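Side-chain contacts in endo-1,4-beta-mannanase (Eisenia fetida, PDB 5Y6T), which probably hydrolyses internal beta-1,4-mannosidic linkages in mannan polysaccharides, as a cold-adapted glycoside hydrolase of family GH5: residues A30-G35 against E52-R57; G84-T89 against L138-D143; Y244-L249 against L289-N294; D310-A315 against N346-R351. All coordinates share one frame; numbering follows the deposited sequence.

Interaction 1: residues A30-G35 against E52-R57; sequences AWQNYG and EDYIVR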
# COMPACT_ATOMS: atom_id res chain seq x y z
N ALA A 30 2.79 -5.81 9.06
CA ALA A 30 3.22 -5.56 7.67
C ALA A 30 4.40 -6.44 7.23
O ALA A 30 4.76 -6.50 6.05
CB ALA A 30 3.55 -4.12 7.47
N TRP A 31 4.95 -7.18 8.18
CA TRP A 31 6.04 -8.11 7.99
C TRP A 31 6.08 -9.09 9.14
O TRP A 31 5.40 -8.91 10.11
CB TRP A 31 7.41 -7.44 7.93
CG TRP A 31 7.73 -6.61 9.18
CD1 TRP A 31 8.21 -7.06 10.37
CD2 TRP A 31 7.48 -5.23 9.34
NE1 TRP A 31 8.34 -6.01 11.25
CE2 TRP A 31 7.88 -4.87 10.65
CE3 TRP A 31 6.92 -4.25 8.50
CZ2 TRP A 31 7.82 -3.52 11.12
CZ3 TRP A 31 6.86 -2.92 8.98
CH2 TRP A 31 7.25 -2.58 10.27
N GLN A 32 6.85 -10.15 8.96
CA GLN A 32 7.26 -11.04 10.08
C GLN A 32 8.72 -10.75 10.39
O GLN A 32 9.06 -10.27 11.49
CB GLN A 32 7.04 -12.50 9.72
CG GLN A 32 7.47 -13.53 10.77
CD GLN A 32 6.70 -13.44 12.07
OE1 GLN A 32 5.63 -12.86 12.16
NE2 GLN A 32 7.29 -13.99 13.12
N ASN A 33 9.59 -11.04 9.43
CA ASN A 33 10.97 -10.59 9.50
C ASN A 33 11.15 -9.43 8.49
O ASN A 33 11.25 -9.70 7.30
CB ASN A 33 11.90 -11.72 9.15
CG ASN A 33 11.92 -12.82 10.22
OD1 ASN A 33 11.31 -12.67 11.29
ND2 ASN A 33 12.56 -13.95 9.89
N TYR A 34 11.16 -8.19 8.98
CA TYR A 34 11.16 -7.03 8.10
C TYR A 34 12.18 -7.08 6.97
O TYR A 34 13.40 -7.21 7.20
CB TYR A 34 11.43 -5.81 8.97
CG TYR A 34 11.54 -4.51 8.26
CD1 TYR A 34 10.42 -3.70 8.03
CD2 TYR A 34 12.77 -4.02 7.91
CE1 TYR A 34 10.57 -2.46 7.40
CE2 TYR A 34 12.91 -2.79 7.29
CZ TYR A 34 11.80 -2.02 7.06
OH TYR A 34 11.98 -0.78 6.43
N GLY A 35 11.69 -6.95 5.74
CA GLY A 35 12.47 -6.94 4.53
C GLY A 35 13.07 -8.29 4.18
O GLY A 35 13.73 -8.40 3.17
N GLU A 52 1.52 -17.49 6.92
CA GLU A 52 0.27 -18.17 6.62
C GLU A 52 -0.70 -18.17 7.79
O GLU A 52 -1.88 -18.09 7.57
CB GLU A 52 0.56 -19.59 6.10
CG GLU A 52 1.35 -19.56 4.80
CD GLU A 52 1.81 -20.94 4.25
OE1 GLU A 52 1.43 -21.98 4.81
OE2 GLU A 52 2.51 -20.95 3.20
N ASP A 53 -0.18 -18.26 9.02
CA ASP A 53 -0.96 -18.16 10.20
C ASP A 53 -1.63 -16.76 10.25
O ASP A 53 -2.78 -16.66 10.66
CB ASP A 53 -0.08 -18.44 11.43
CG ASP A 53 -0.84 -18.47 12.73
OD1 ASP A 53 -1.74 -19.30 12.88
OD2 ASP A 53 -0.56 -17.61 13.56
N TYR A 54 -0.95 -15.70 9.80
CA TYR A 54 -1.63 -14.40 9.83
C TYR A 54 -2.84 -14.42 8.92
O TYR A 54 -3.87 -13.83 9.23
CB TYR A 54 -0.70 -13.30 9.36
CG TYR A 54 0.28 -12.86 10.38
CD1 TYR A 54 -0.13 -12.28 11.55
CD2 TYR A 54 1.63 -12.92 10.10
CE1 TYR A 54 0.83 -11.83 12.47
CE2 TYR A 54 2.57 -12.47 11.00
CZ TYR A 54 2.16 -11.93 12.17
OH TYR A 54 3.13 -11.48 12.99
N ILE A 55 -2.72 -15.07 7.77
CA ILE A 55 -3.85 -15.13 6.82
C ILE A 55 -5.03 -15.81 7.45
O ILE A 55 -6.19 -15.34 7.43
CB ILE A 55 -3.48 -15.93 5.58
CG1 ILE A 55 -2.48 -15.21 4.68
CG2 ILE A 55 -4.70 -16.20 4.74
CD1 ILE A 55 -1.92 -16.07 3.59
N VAL A 56 -4.75 -16.97 8.03
CA VAL A 56 -5.81 -17.71 8.72
C VAL A 56 -6.51 -16.93 9.88
O VAL A 56 -7.77 -16.90 9.94
CB VAL A 56 -5.30 -19.11 9.20
CG1 VAL A 56 -6.44 -19.85 9.90
CG2 VAL A 56 -4.84 -19.97 7.99
N ARG A 57 -5.71 -16.33 10.73
CA ARG A 57 -6.17 -15.61 11.91
C ARG A 57 -6.94 -14.36 11.52
O ARG A 57 -7.98 -14.09 12.09
CB ARG A 57 -5.02 -15.31 12.82
CG ARG A 57 -4.45 -16.60 13.42
CD ARG A 57 -3.69 -16.38 14.69
NE ARG A 57 -2.44 -15.68 14.52
CZ ARG A 57 -2.09 -14.57 15.15
NH1 ARG A 57 -2.92 -13.97 15.98
NH2 ARG A 57 -0.89 -14.04 14.94

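Interaction 2: residues G84-T89 against L138-D143; sequences GYVVGT and LQTYID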
# COMPACT_ATOMS: atom_id res chain seq x y z
N GLY A 84 25.34 -1.89 -9.06
CA GLY A 84 24.01 -1.41 -8.62
C GLY A 84 22.90 -1.74 -9.58
O GLY A 84 21.79 -1.29 -9.35
N TYR A 85 23.19 -2.48 -10.66
CA TYR A 85 22.12 -2.94 -11.58
C TYR A 85 21.41 -4.11 -10.92
O TYR A 85 22.01 -4.96 -10.24
CB TYR A 85 22.64 -3.34 -12.96
CG TYR A 85 23.20 -2.12 -13.64
CD1 TYR A 85 22.39 -1.19 -14.25
CD2 TYR A 85 24.53 -1.84 -13.53
CE1 TYR A 85 22.87 -0.03 -14.79
CE2 TYR A 85 25.02 -0.66 -14.09
CZ TYR A 85 24.18 0.22 -14.68
OH TYR A 85 24.68 1.39 -15.23
N VAL A 86 20.11 -4.20 -11.13
CA VAL A 86 19.38 -5.33 -10.52
C VAL A 86 19.44 -6.58 -11.43
O VAL A 86 19.24 -6.49 -12.63
CB VAL A 86 17.90 -4.92 -10.20
CG1 VAL A 86 17.07 -6.11 -9.77
CG2 VAL A 86 17.84 -3.79 -9.15
N VAL A 87 19.70 -7.73 -10.83
CA VAL A 87 19.84 -8.99 -11.55
C VAL A 87 18.71 -9.96 -11.27
O VAL A 87 18.55 -10.93 -12.01
CB VAL A 87 21.20 -9.70 -11.33
CG1 VAL A 87 22.31 -8.86 -11.90
CG2 VAL A 87 21.42 -10.09 -9.85
N GLY A 88 17.87 -9.63 -10.30
CA GLY A 88 16.74 -10.50 -9.98
C GLY A 88 16.05 -10.03 -8.74
O GLY A 88 16.47 -9.04 -8.13
N THR A 89 14.95 -10.71 -8.40
CA THR A 89 14.20 -10.34 -7.20
C THR A 89 14.99 -10.60 -5.93
O THR A 89 14.72 -10.01 -4.88
CB THR A 89 12.89 -11.18 -7.11
OG1 THR A 89 13.15 -12.63 -7.24
CG2 THR A 89 11.98 -10.81 -8.20
N LEU A 138 16.99 1.74 -12.50
CA LEU A 138 15.57 1.45 -12.35
C LEU A 138 15.05 0.53 -13.42
O LEU A 138 14.29 -0.41 -13.14
CB LEU A 138 14.77 2.78 -12.32
CG LEU A 138 13.27 2.60 -12.17
CD1 LEU A 138 12.95 1.82 -10.90
CD2 LEU A 138 12.66 4.02 -12.22
N GLN A 139 15.49 0.74 -14.67
CA GLN A 139 14.96 -0.11 -15.73
C GLN A 139 15.40 -1.59 -15.53
O GLN A 139 14.69 -2.48 -15.93
CB GLN A 139 15.43 0.37 -17.11
CG GLN A 139 14.68 -0.31 -18.23
CD GLN A 139 13.21 0.01 -18.29
OE1 GLN A 139 12.75 1.14 -17.92
NE2 GLN A 139 12.41 -1.00 -18.64
N THR A 140 16.59 -1.84 -14.96
CA THR A 140 17.01 -3.18 -14.63
C THR A 140 16.18 -3.82 -13.51
O THR A 140 15.79 -4.99 -13.55
CB THR A 140 18.54 -3.27 -14.38
OG1 THR A 140 18.91 -2.61 -13.13
CG2 THR A 140 19.28 -2.81 -15.63
N TYR A 141 15.85 -3.03 -12.49
CA TYR A 141 14.82 -3.45 -11.52
C TYR A 141 13.55 -3.88 -12.20
O TYR A 141 12.98 -4.99 -11.96
CB TYR A 141 14.54 -2.39 -10.40
CG TYR A 141 13.48 -2.92 -9.46
CD1 TYR A 141 13.76 -3.96 -8.60
CD2 TYR A 141 12.16 -2.40 -9.46
CE1 TYR A 141 12.75 -4.51 -7.83
CE2 TYR A 141 11.19 -2.94 -8.70
CZ TYR A 141 11.48 -3.98 -7.85
OH TYR A 141 10.49 -4.58 -7.10
N ILE A 142 13.06 -3.01 -13.08
CA ILE A 142 11.81 -3.30 -13.76
C ILE A 142 11.86 -4.59 -14.60
O ILE A 142 10.98 -5.43 -14.54
CB ILE A 142 11.40 -2.08 -14.64
CG1 ILE A 142 10.90 -0.95 -13.72
CG2 ILE A 142 10.33 -2.40 -15.60
CD1 ILE A 142 10.71 0.41 -14.36
N ASP A 143 12.94 -4.75 -15.33
CA ASP A 143 13.00 -5.79 -16.37
C ASP A 143 13.43 -7.11 -15.77
O ASP A 143 12.93 -8.15 -16.21
CB ASP A 143 14.06 -5.43 -17.40
CG ASP A 143 13.62 -4.34 -18.36
OD1 ASP A 143 12.41 -3.99 -18.47
OD2 ASP A 143 14.56 -3.80 -18.96

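Interaction 3: residues Y244-L249 against L289-N294; sequences YTDNCL and LDKPNN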
# COMPACT_ATOMS: atom_id res chain seq x y z
N TYR A 244 -0.46 12.20 -6.47
CA TYR A 244 -0.43 10.88 -7.13
C TYR A 244 -1.61 10.72 -8.10
O TYR A 244 -1.98 9.62 -8.48
CB TYR A 244 -0.41 9.73 -6.07
CG TYR A 244 0.69 9.97 -5.07
CD1 TYR A 244 1.98 9.71 -5.39
CD2 TYR A 244 0.44 10.63 -3.87
CE1 TYR A 244 3.02 10.02 -4.53
CE2 TYR A 244 1.46 10.88 -2.99
CZ TYR A 244 2.76 10.58 -3.31
OH TYR A 244 3.79 10.89 -2.40
N THR A 245 -2.13 11.86 -8.55
CA THR A 245 -3.08 11.88 -9.64
C THR A 245 -2.44 11.38 -10.91
O THR A 245 -1.23 11.41 -11.06
CB THR A 245 -3.61 13.29 -9.90
OG1 THR A 245 -2.51 14.11 -10.29
CG2 THR A 245 -4.27 13.87 -8.63
N ASP A 246 -3.28 10.98 -11.87
CA ASP A 246 -2.78 10.55 -13.19
C ASP A 246 -1.94 11.64 -13.80
O ASP A 246 -0.84 11.39 -14.27
CB ASP A 246 -3.92 10.23 -14.15
CG ASP A 246 -4.79 9.09 -13.70
OD1 ASP A 246 -4.66 8.51 -12.60
OD2 ASP A 246 -5.63 8.70 -14.50
N ASN A 247 -2.42 12.88 -13.71
CA ASN A 247 -1.68 13.94 -14.35
C ASN A 247 -0.31 14.15 -13.68
O ASN A 247 0.65 14.26 -14.41
CB ASN A 247 -2.46 15.25 -14.34
CG ASN A 247 -1.71 16.34 -15.03
OD1 ASN A 247 -1.66 16.39 -16.26
ND2 ASN A 247 -1.06 17.18 -14.25
N CYS A 248 -0.23 14.15 -12.36
CA CYS A 248 1.09 14.35 -11.70
C CYS A 248 2.07 13.19 -11.97
O CYS A 248 3.29 13.47 -12.12
CB CYS A 248 0.96 14.67 -10.25
SG CYS A 248 0.20 16.27 -9.92
N LEU A 249 1.61 11.96 -11.87
CA LEU A 249 2.48 10.75 -12.09
C LEU A 249 2.98 10.73 -13.52
O LEU A 249 4.15 10.56 -13.77
CB LEU A 249 1.79 9.46 -11.80
CG LEU A 249 1.49 9.26 -10.31
CD1 LEU A 249 0.89 7.94 -10.02
CD2 LEU A 249 2.75 9.44 -9.46
N LEU A 289 -12.18 13.09 -4.74
CA LEU A 289 -11.23 12.26 -5.49
C LEU A 289 -11.86 11.62 -6.69
O LEU A 289 -13.06 11.31 -6.67
CB LEU A 289 -10.62 11.17 -4.55
CG LEU A 289 -9.91 11.72 -3.33
CD1 LEU A 289 -9.58 10.64 -2.30
CD2 LEU A 289 -8.68 12.52 -3.68
N ASP A 290 -11.02 11.36 -7.67
CA ASP A 290 -11.34 10.61 -8.90
C ASP A 290 -11.08 9.12 -8.89
O ASP A 290 -11.10 8.45 -9.95
CB ASP A 290 -10.70 11.28 -10.14
CG ASP A 290 -9.17 11.30 -10.09
OD1 ASP A 290 -8.59 10.91 -9.07
OD2 ASP A 290 -8.52 11.94 -10.99
N LYS A 291 -10.87 8.56 -7.68
CA LYS A 291 -10.66 7.12 -7.45
C LYS A 291 -11.20 6.88 -6.05
O LYS A 291 -11.25 7.81 -5.22
CB LYS A 291 -9.16 6.76 -7.44
CG LYS A 291 -8.44 7.23 -8.71
CD LYS A 291 -6.95 6.88 -8.63
CE LYS A 291 -6.09 7.55 -9.69
NZ LYS A 291 -6.48 7.19 -11.05
N PRO A 292 -11.58 5.63 -5.76
CA PRO A 292 -11.85 5.27 -4.37
C PRO A 292 -10.64 5.49 -3.49
O PRO A 292 -9.54 5.64 -4.02
CB PRO A 292 -12.24 3.77 -4.46
CG PRO A 292 -12.07 3.32 -5.82
CD PRO A 292 -11.51 4.46 -6.65
N ASN A 293 -10.86 5.48 -2.16
CA ASN A 293 -9.84 5.77 -1.17
C ASN A 293 -9.96 4.80 -0.03
O ASN A 293 -11.03 4.66 0.53
CB ASN A 293 -10.10 7.19 -0.65
CG ASN A 293 -8.98 7.73 0.21
OD1 ASN A 293 -7.86 7.22 0.22
ND2 ASN A 293 -9.25 8.82 0.86
N ASN A 294 -8.83 4.24 0.37
CA ASN A 294 -8.66 3.25 1.45
C ASN A 294 -7.94 3.85 2.59
O ASN A 294 -6.93 4.46 2.39
CB ASN A 294 -7.90 2.09 0.88
CG ASN A 294 -7.63 0.98 1.88
OD1 ASN A 294 -7.30 1.22 3.03
ND2 ASN A 294 -7.73 -0.25 1.43
O HOH W 1 -6.17 11.25 -11.71

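Interaction 4: residues D310-A315 against N346-R351; sequences DQFDWA and NHLRGR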
# COMPACT_ATOMS: atom_id res chain seq x y z
N ASP A 310 -14.69 2.12 16.43
CA ASP A 310 -15.07 3.42 15.90
C ASP A 310 -14.37 3.71 14.54
O ASP A 310 -14.99 4.28 13.62
CB ASP A 310 -14.69 4.55 16.85
CG ASP A 310 -15.54 4.63 18.10
OD1 ASP A 310 -16.71 4.11 18.12
OD2 ASP A 310 -14.95 5.16 19.08
N GLN A 311 -13.10 3.34 14.46
CA GLN A 311 -12.32 3.64 13.30
C GLN A 311 -12.76 2.79 12.12
O GLN A 311 -13.04 3.32 11.03
CB GLN A 311 -10.86 3.43 13.65
CG GLN A 311 -10.28 4.37 14.70
CD GLN A 311 -8.92 4.00 15.20
OE1 GLN A 311 -8.62 2.82 15.43
NE2 GLN A 311 -8.04 5.01 15.36
N PHE A 312 -12.87 1.47 12.29
CA PHE A 312 -13.39 0.61 11.19
C PHE A 312 -14.80 1.00 10.81
O PHE A 312 -15.14 1.05 9.58
CB PHE A 312 -13.39 -0.85 11.55
CG PHE A 312 -12.04 -1.51 11.39
CD1 PHE A 312 -11.11 -1.50 12.41
CD2 PHE A 312 -11.75 -2.21 10.22
CE1 PHE A 312 -9.87 -2.12 12.28
CE2 PHE A 312 -10.50 -2.81 10.04
CZ PHE A 312 -9.57 -2.83 11.09
N ASP A 313 -15.61 1.37 11.79
CA ASP A 313 -16.97 1.78 11.49
C ASP A 313 -17.00 3.04 10.59
O ASP A 313 -17.81 3.14 9.70
CB ASP A 313 -17.83 1.99 12.78
CG ASP A 313 -19.32 2.08 12.45
OD1 ASP A 313 -19.91 1.00 12.17
OD2 ASP A 313 -19.85 3.22 12.34
N TRP A 314 -16.18 4.00 10.90
CA TRP A 314 -16.13 5.26 10.19
C TRP A 314 -15.74 4.95 8.74
O TRP A 314 -16.33 5.44 7.83
CB TRP A 314 -15.12 6.19 10.83
CG TRP A 314 -15.04 7.51 10.13
CD1 TRP A 314 -14.20 7.88 9.13
CD2 TRP A 314 -15.92 8.62 10.35
NE1 TRP A 314 -14.52 9.14 8.68
CE2 TRP A 314 -15.55 9.63 9.45
CE3 TRP A 314 -17.00 8.85 11.25
CZ2 TRP A 314 -16.20 10.91 9.42
CZ3 TRP A 314 -17.65 10.10 11.22
CH2 TRP A 314 -17.27 11.10 10.26
N ALA A 315 -14.71 4.12 8.55
CA ALA A 315 -14.23 3.83 7.20
C ALA A 315 -15.37 3.24 6.34
O ALA A 315 -15.58 3.60 5.20
CB ALA A 315 -13.09 2.87 7.26
N ASN A 346 -13.93 -7.94 13.61
CA ASN A 346 -15.17 -8.54 14.06
C ASN A 346 -16.37 -7.65 13.79
O ASN A 346 -17.42 -8.10 13.34
CB ASN A 346 -15.20 -8.83 15.56
CG ASN A 346 -14.15 -9.82 16.08
OD1 ASN A 346 -13.88 -9.75 17.30
ND2 ASN A 346 -13.54 -10.67 15.27
N HIS A 347 -16.22 -6.37 14.07
CA HIS A 347 -17.30 -5.41 13.89
C HIS A 347 -17.85 -5.33 12.47
O HIS A 347 -19.07 -5.17 12.27
CB HIS A 347 -16.83 -4.05 14.33
CG HIS A 347 -17.85 -2.98 14.12
ND1 HIS A 347 -19.05 -2.93 14.80
CD2 HIS A 347 -17.85 -1.91 13.27
CE1 HIS A 347 -19.74 -1.88 14.40
NE2 HIS A 347 -19.05 -1.25 13.46
N LEU A 348 -17.00 -5.46 11.46
CA LEU A 348 -17.45 -5.40 10.05
C LEU A 348 -17.92 -6.70 9.47
O LEU A 348 -18.51 -6.74 8.39
CB LEU A 348 -16.41 -4.77 9.11
CG LEU A 348 -16.10 -3.32 9.52
CD1 LEU A 348 -15.15 -2.75 8.50
CD2 LEU A 348 -17.34 -2.43 9.62
N ARG A 349 -17.61 -7.79 10.14
CA ARG A 349 -17.94 -9.13 9.61
C ARG A 349 -19.44 -9.17 9.28
O ARG A 349 -20.31 -8.69 10.06
CB ARG A 349 -17.62 -10.21 10.63
CG ARG A 349 -17.76 -11.59 10.01
CD ARG A 349 -17.73 -12.81 10.86
NE ARG A 349 -17.16 -12.68 12.17
CZ ARG A 349 -16.10 -13.34 12.62
NH1 ARG A 349 -15.44 -14.14 11.83
NH2 ARG A 349 -15.76 -13.23 13.88
N GLY A 350 -19.72 -9.77 8.13
CA GLY A 350 -21.12 -10.01 7.73
C GLY A 350 -21.82 -8.79 7.17
O GLY A 350 -22.96 -8.90 6.76
N ARG A 351 -21.20 -7.60 7.16
CA ARG A 351 -21.85 -6.43 6.59
C ARG A 351 -21.88 -6.46 5.09
O ARG A 351 -20.95 -6.95 4.45
CB ARG A 351 -21.21 -5.15 7.10
CG ARG A 351 -21.40 -5.17 8.63
CD ARG A 351 -21.27 -3.89 9.32
NE ARG A 351 -21.13 -4.11 10.77
CZ ARG A 351 -22.10 -4.16 11.70
NH1 ARG A 351 -23.39 -4.04 11.43
NH2 ARG A 351 -21.73 -4.26 12.97

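Interaction 1: residues A30-G35 against E52-R57
Q32 swings its chain out to Y54 with CG anti to the backbone N (chi1 177°) and then bends at chi2, which turns the amide oxygen toward helix 42-60; Y54 answers with CG anti to its own carbonyl carbon, sending the ring off the helix toward the loop. The two side chains cross at about a right angle, and their ends meet in a single hydrogen bond in which Y54 OH donates to Q32 OE1 over 3.0 Å. The hydroxyl approaches almost straight along the C=O axis, at 168°, rather than from the flank of the oxygen. Q32 OE1 sits at the edge of the phenol, near the ring plane, with CE2 of Y54 3.3 Å away. The amide plane is turned 48° from that ring, so the groups do not stack. Little surface is buried between the segments, and the contact is essentially this one polar link. On the helix, one turn beyond D53, NE of R57 forms a salt bridge with D53 OD2 at 2.9 Å, reaching the oxygen from above the carboxylate plane. In the loop, CD1 of Y34 lies over one face of the W31 indole, offset toward its rim.

The loop follows strand 20-28 and is braced internally by D37, whose carboxylate accepts from the backbone N of Q32 and of N33. W31 meets the ring of W69 on strand 65-72 and lies near a bound isopropanol. Next to Y54 in the helix, I55 packs on L66 of strand 65-72 and on helix 95-108.

Interaction 2: residues G84-T89 against L138-D143
The Y141 ring receives V86 at its edge, where CG2 of the valine lies near the ring plane, while the Y85 ring meets CG2 of T140 obliquely, with CD1 of Y85 3.8 Å from that methyl. The Y141 ring is also met by W118 and H71, both at steep angles, and its OH is hydrogen-bonded to H71 NE2.

V86 and Y141 lie side by side, their side chains pointing the same way. CG2 of V86 comes within 3.8 Å of Y141 CB, and V86 CB rests 3.6 Å from the backbone N of Y141, so the valine packs on the helix backbone as well as on the side chain. This is where the two backbones run closest, with V86 CA 5.0 Å from Y141 CA.

Next to this apolar patch is one polar link. The backbone N of V86 donates to T140 OG1 over 2.8 Å, at a fairly straight 162°. With chi1 at 70°, OG1 of T140 stands between its own backbone N and carbonyl carbon, and its CG2 is turned to Y85. The same hydroxyl also hydrogen-bonds K137 O one turn earlier, so OG1 joins the helix backbone to the strand.

Strand 86-88 is the short, weakly bonded partner of strand 79-80 in a two-stranded antiparallel hairpin. Its V86 packs on F80 of that partner strand and on A145 of helix 135-152, whose other flank, through L138 and I142, lies against helix 201-218.

Interaction 3: residues Y244-L249 against L289-N294
NZ of K291 is held by two acceptors: it donates to D246 OD1 over 2.7 Å, completing a salt bridge, and it also hydrogen-bonds the backbone O of I260. The ammonium meets OD1 on the syn side, 22° out of the carboxylate plane. The lysine runs extended as far as CE, which lies 3.4 Å from the same oxygen, and the bend at chi4 (-61°) turns NZ onto the carboxylate.

D246 is the first residue of helix 246-253, and T245 before it is the N-cap: OG1 of T245 accepts from C248 N at 3.1 Å. In the (beta/alpha)8 barrel expected of a GH5 enzyme, the D246-K291 salt bridge fastens this helix start to the loop leading into strand 293-297, which pairs in parallel with strand 262-266. C248 adds a covalent tie, its sulfur forming a disulfide with C182.

A water makes a second bridge between the segments. It accepts from the backbone N of D246 at 2.9 Å and donates to D290 OD2 at 2.6 Å. The two carboxylates remain apart, with D246 OD1 5.4 Å from D290 OD2, and the nearby ammonium probably eases their like charges. D290 OD1 is bound in turn by Y263 OH.

Interaction 4: residues D310-A315 against N346-R351
The polar link joins H347 to D313: NE2 of the imidazole donates to D313 OD1 over 2.7 Å, and at 177° the bond is practically straight. OD1 lies in the ring plane at the edge of the imidazole. On the other side of the bond, NE2 reaches OD1 on its anti side, 23° out of the carboxylate plane, and the two planes stand 57° apart. Both residues carry CG anti to the backbone N, which extends each from its helix toward the other.

The apolar part lies one residue away on each helix. CD1 of L348 comes to the edge of the F312 ring, 3.8 Å from CD2, and lies 4.0 Å from F312 CB. The phenyl continues past the leucine into the interior, where it meets F298 edge-to-face and packs on strands 20-28 and 322-325; L348 itself touches F23 and S25 of strand 20-28.

Within 346-351, where helix 338-348 ends in a type II turn, R351 folds back and holds the carbonyl oxygen of H347 side-on with two nitrogens, NE at 2.8 Å and NH2 at 2.9 Å. Its guanidinium carbon CZ lies over one face of the imidazole, offset toward the rim.

This chemistry pins a helix end to its neighbour: a His-carboxylate bond near the surface backs a buried Phe-Leu contact. The carboxylate would probably favour a protonated imidazole, while the guanidinium over the ring would oppose it.

In the fold
Following the chain from the N terminus, each contact closes its own loop before the next one opens, so none nest or cross. Interaction 1 joins the loop after strand 20-28 to the helix that follows it. Interaction 2 spans 48 residues to bring a peripheral hairpin onto helix 135-152. Interaction 3 reaches from the start of helix 246-253 to the entry of strand 293-297, and interaction 4 then ties the next helix, 308-317, to the end of helix 338-348. Interactions 2 and 4, their centres about 41 Å apart, lie on opposite sides of the chain's centre, as do 1 and 3. Together they fasten outer helices and loops around the central sheet.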